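Local coordinates for DNA repair and telomere maintenance protein nbs1 (Schizosaccharomyces pombe, PDB 3I0N), which serves as the adaptor subunit of the MRN complex in DNA double-strand break repair and telomere maintenance, its FHA and BRCT domains binding phosphorylated proteins, at residues S230-N235 with D269-N274. Residues are numbered along the deposited sequence; the frame is centred on the assembly and turned at random.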
loop_
_atom_site.group_PDB
_atom_site.type_symbol
_atom_site.label_atom_id
_atom_site.label_comp_id
_atom_site.label_asym_id
_atom_site.label_seq_id
_atom_site.Cartn_x
_atom_site.Cartn_y
_atom_site.Cartn_z
ATOM N N SER A 230 12.157 28.153 -1.987
ATOM C CA SER A 230 13.020 27.340 -1.141
ATOM C C SER A 230 12.565 27.451 0.312
ATOM O O SER A 230 11.915 28.426 0.696
ATOM C CB SER A 230 14.489 27.743 -1.292
ATOM O OG SER A 230 14.725 29.021 -0.738
ATOM N N CYS A 231 12.897 26.441 1.111
ATOM C CA CYS A 231 12.518 26.424 2.513
ATOM C C CYS A 231 13.550 25.720 3.386
ATOM O O CYS A 231 14.300 24.861 2.911
ATOM C CB CYS A 231 11.145 25.776 2.683
ATOM S SG CYS A 231 11.124 24.017 2.362
ATOM N N ALA A 232 13.577 26.096 4.663
ATOM C CA ALA A 232 14.437 25.448 5.642
ATOM C C ALA A 232 13.612 24.546 6.556
ATOM O O ALA A 232 12.493 24.892 6.927
ATOM C CB ALA A 232 15.196 26.485 6.446
ATOM N N MET A 233 14.175 23.390 6.907
ATOM C CA MET A 233 13.483 22.372 7.701
ATOM C C MET A 233 14.384 21.777 8.776
ATOM O O MET A 233 15.600 21.710 8.608
ATOM C CB MET A 233 13.030 21.222 6.808
ATOM C CG MET A 233 12.053 21.575 5.725
ATOM S SD MET A 233 11.381 20.059 5.031
ATOM C CE MET A 233 10.135 19.656 6.258
ATOM N N LEU A 234 13.771 21.304 9.859
ATOM C CA LEU A 234 14.501 20.624 10.931
ATOM C C LEU A 234 14.799 19.152 10.562
ATOM O O LEU A 234 14.407 18.677 9.490
ATOM C CB LEU A 234 13.737 20.737 12.257
ATOM C CG LEU A 234 14.558 20.991 13.527
ATOM C CD1 LEU A 234 14.893 22.474 13.695
ATOM C CD2 LEU A 234 13.817 20.488 14.746
ATOM N N ASN A 235 15.480 18.445 11.466
ATOM C CA ASN A 235 16.095 17.129 11.193
ATOM C C ASN A 235 15.163 15.908 11.217
ATOM O O ASN A 235 15.636 14.765 11.173
ATOM C CB ASN A 235 17.235 16.856 12.191
ATOM C CG ASN A 235 17.909 18.121 12.686
ATOM O OD1 ASN A 235 17.910 18.405 13.883
ATOM N ND2 ASN A 235 18.488 18.881 11.770
ATOM N N ASP A 269 12.850 31.233 1.524
ATOM C CA ASP A 269 11.592 31.971 1.395
ATOM C C ASP A 269 10.739 31.857 2.655
ATOM O O ASP A 269 10.141 32.835 3.088
ATOM C CB ASP A 269 10.809 31.494 0.177
ATOM C CG ASP A 269 11.529 31.781 -1.121
ATOM O OD1 ASP A 269 11.647 32.967 -1.489
ATOM O OD2 ASP A 269 11.975 30.819 -1.780
ATOM N N PHE A 270 10.685 30.657 3.224
ATOM C CA PHE A 270 9.974 30.402 4.476
ATOM C C PHE A 270 10.580 29.216 5.224
ATOM O O PHE A 270 11.332 28.426 4.652
ATOM C CB PHE A 270 8.465 30.195 4.247
ATOM C CG PHE A 270 8.116 29.014 3.360
ATOM C CD1 PHE A 270 7.890 27.750 3.906
ATOM C CD2 PHE A 270 7.966 29.177 1.987
ATOM C CE1 PHE A 270 7.549 26.662 3.092
ATOM C CE2 PHE A 270 7.627 28.092 1.166
ATOM C CZ PHE A 270 7.415 26.835 1.726
ATOM N N VAL A 271 10.242 29.098 6.502
ATOM C CA VAL A 271 10.784 28.053 7.360
ATOM C C VAL A 271 9.685 27.080 7.736
ATOM O O VAL A 271 8.570 27.485 8.065
ATOM C CB VAL A 271 11.442 28.656 8.646
ATOM C CG1 VAL A 271 11.754 27.574 9.677
ATOM C CG2 VAL A 271 12.706 29.415 8.288
ATOM N N VAL A 272 10.006 25.791 7.677
ATOM C CA VAL A 272 9.086 24.758 8.117
ATOM C C VAL A 272 9.575 24.189 9.439
ATOM O O VAL A 272 10.668 23.619 9.529
ATOM C CB VAL A 272 8.895 23.638 7.068
ATOM C CG1 VAL A 272 7.972 22.554 7.618
ATOM C CG2 VAL A 272 8.321 24.203 5.781
ATOM N N LEU A 273 8.748 24.366 10.463
ATOM C CA LEU A 273 9.065 23.943 11.814
ATOM C C LEU A 273 8.269 22.709 12.191
ATOM O O LEU A 273 7.194 22.459 11.640
ATOM C CB LEU A 273 8.746 25.067 12.803
ATOM C CG LEU A 273 9.540 26.371 12.728
ATOM C CD1 LEU A 273 8.913 27.398 13.647
ATOM C CD2 LEU A 273 11.008 26.165 13.081
ATOM N N ASN A 274 8.808 21.936 13.131
ATOM C CA ASN A 274 8.077 20.828 13.726
ATOM C C ASN A 274 7.018 21.359 14.678
ATOM O O ASN A 274 7.071 22.520 15.094
ATOM C CB ASN A 274 9.018 19.892 14.483
ATOM C CG ASN A 274 10.055 19.245 13.588
ATOM O OD1 ASN A 274 11.137 18.881 14.051
ATOM N ND2 ASN A 274 9.731 19.090 12.304
#
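Two neighbouring strands of the four-stranded parallel sheet of the second BRCT repeat, 230-233 and 270-272, meet where C231 pairs with F270 and A232 with V271. Sheet order 2-1-3-4 places both inside, between strands 250-253 and 290-292, as in the BRCT fold. The parallel register rests on A232, whose N donates to F270 O at 3.2 Å, while its O accepts V272 N at 2.7 Å.

One residue ahead of the C231-F270 bridge, S230 and D269 grip each other twice. D269 OD2 takes S230 N on its anti lone pair, at 2.7 Å and 173°, and D269 N returns a hydrogen bond to S230 O. With CG anti to the carbonyl carbon (chi1 -64°), the carboxylate lies beside its own backbone N and brings OD2 to S230 N. Cutting D269 back to an alanine would probably leave S230 N without its carboxylate acceptor and this end of the strand pair held by D269 N alone.

On the face carrying C231, F270, M233 and V272, C231 CB sits over the F270 ring, 4.0 Å from the centroid and 22° off the normal, a CH-pi contact; C231 SG approaches the same ring obliquely, a sulfur-aromatic contact. M233 and V272 run side by side, with CE against CG1. Helix 238-246 packs on C231 and M233, and I294 touches M233 and V272. L234 crosses N274 at about a right angle, its CD2 lying 3.2 Å from N274 OD1.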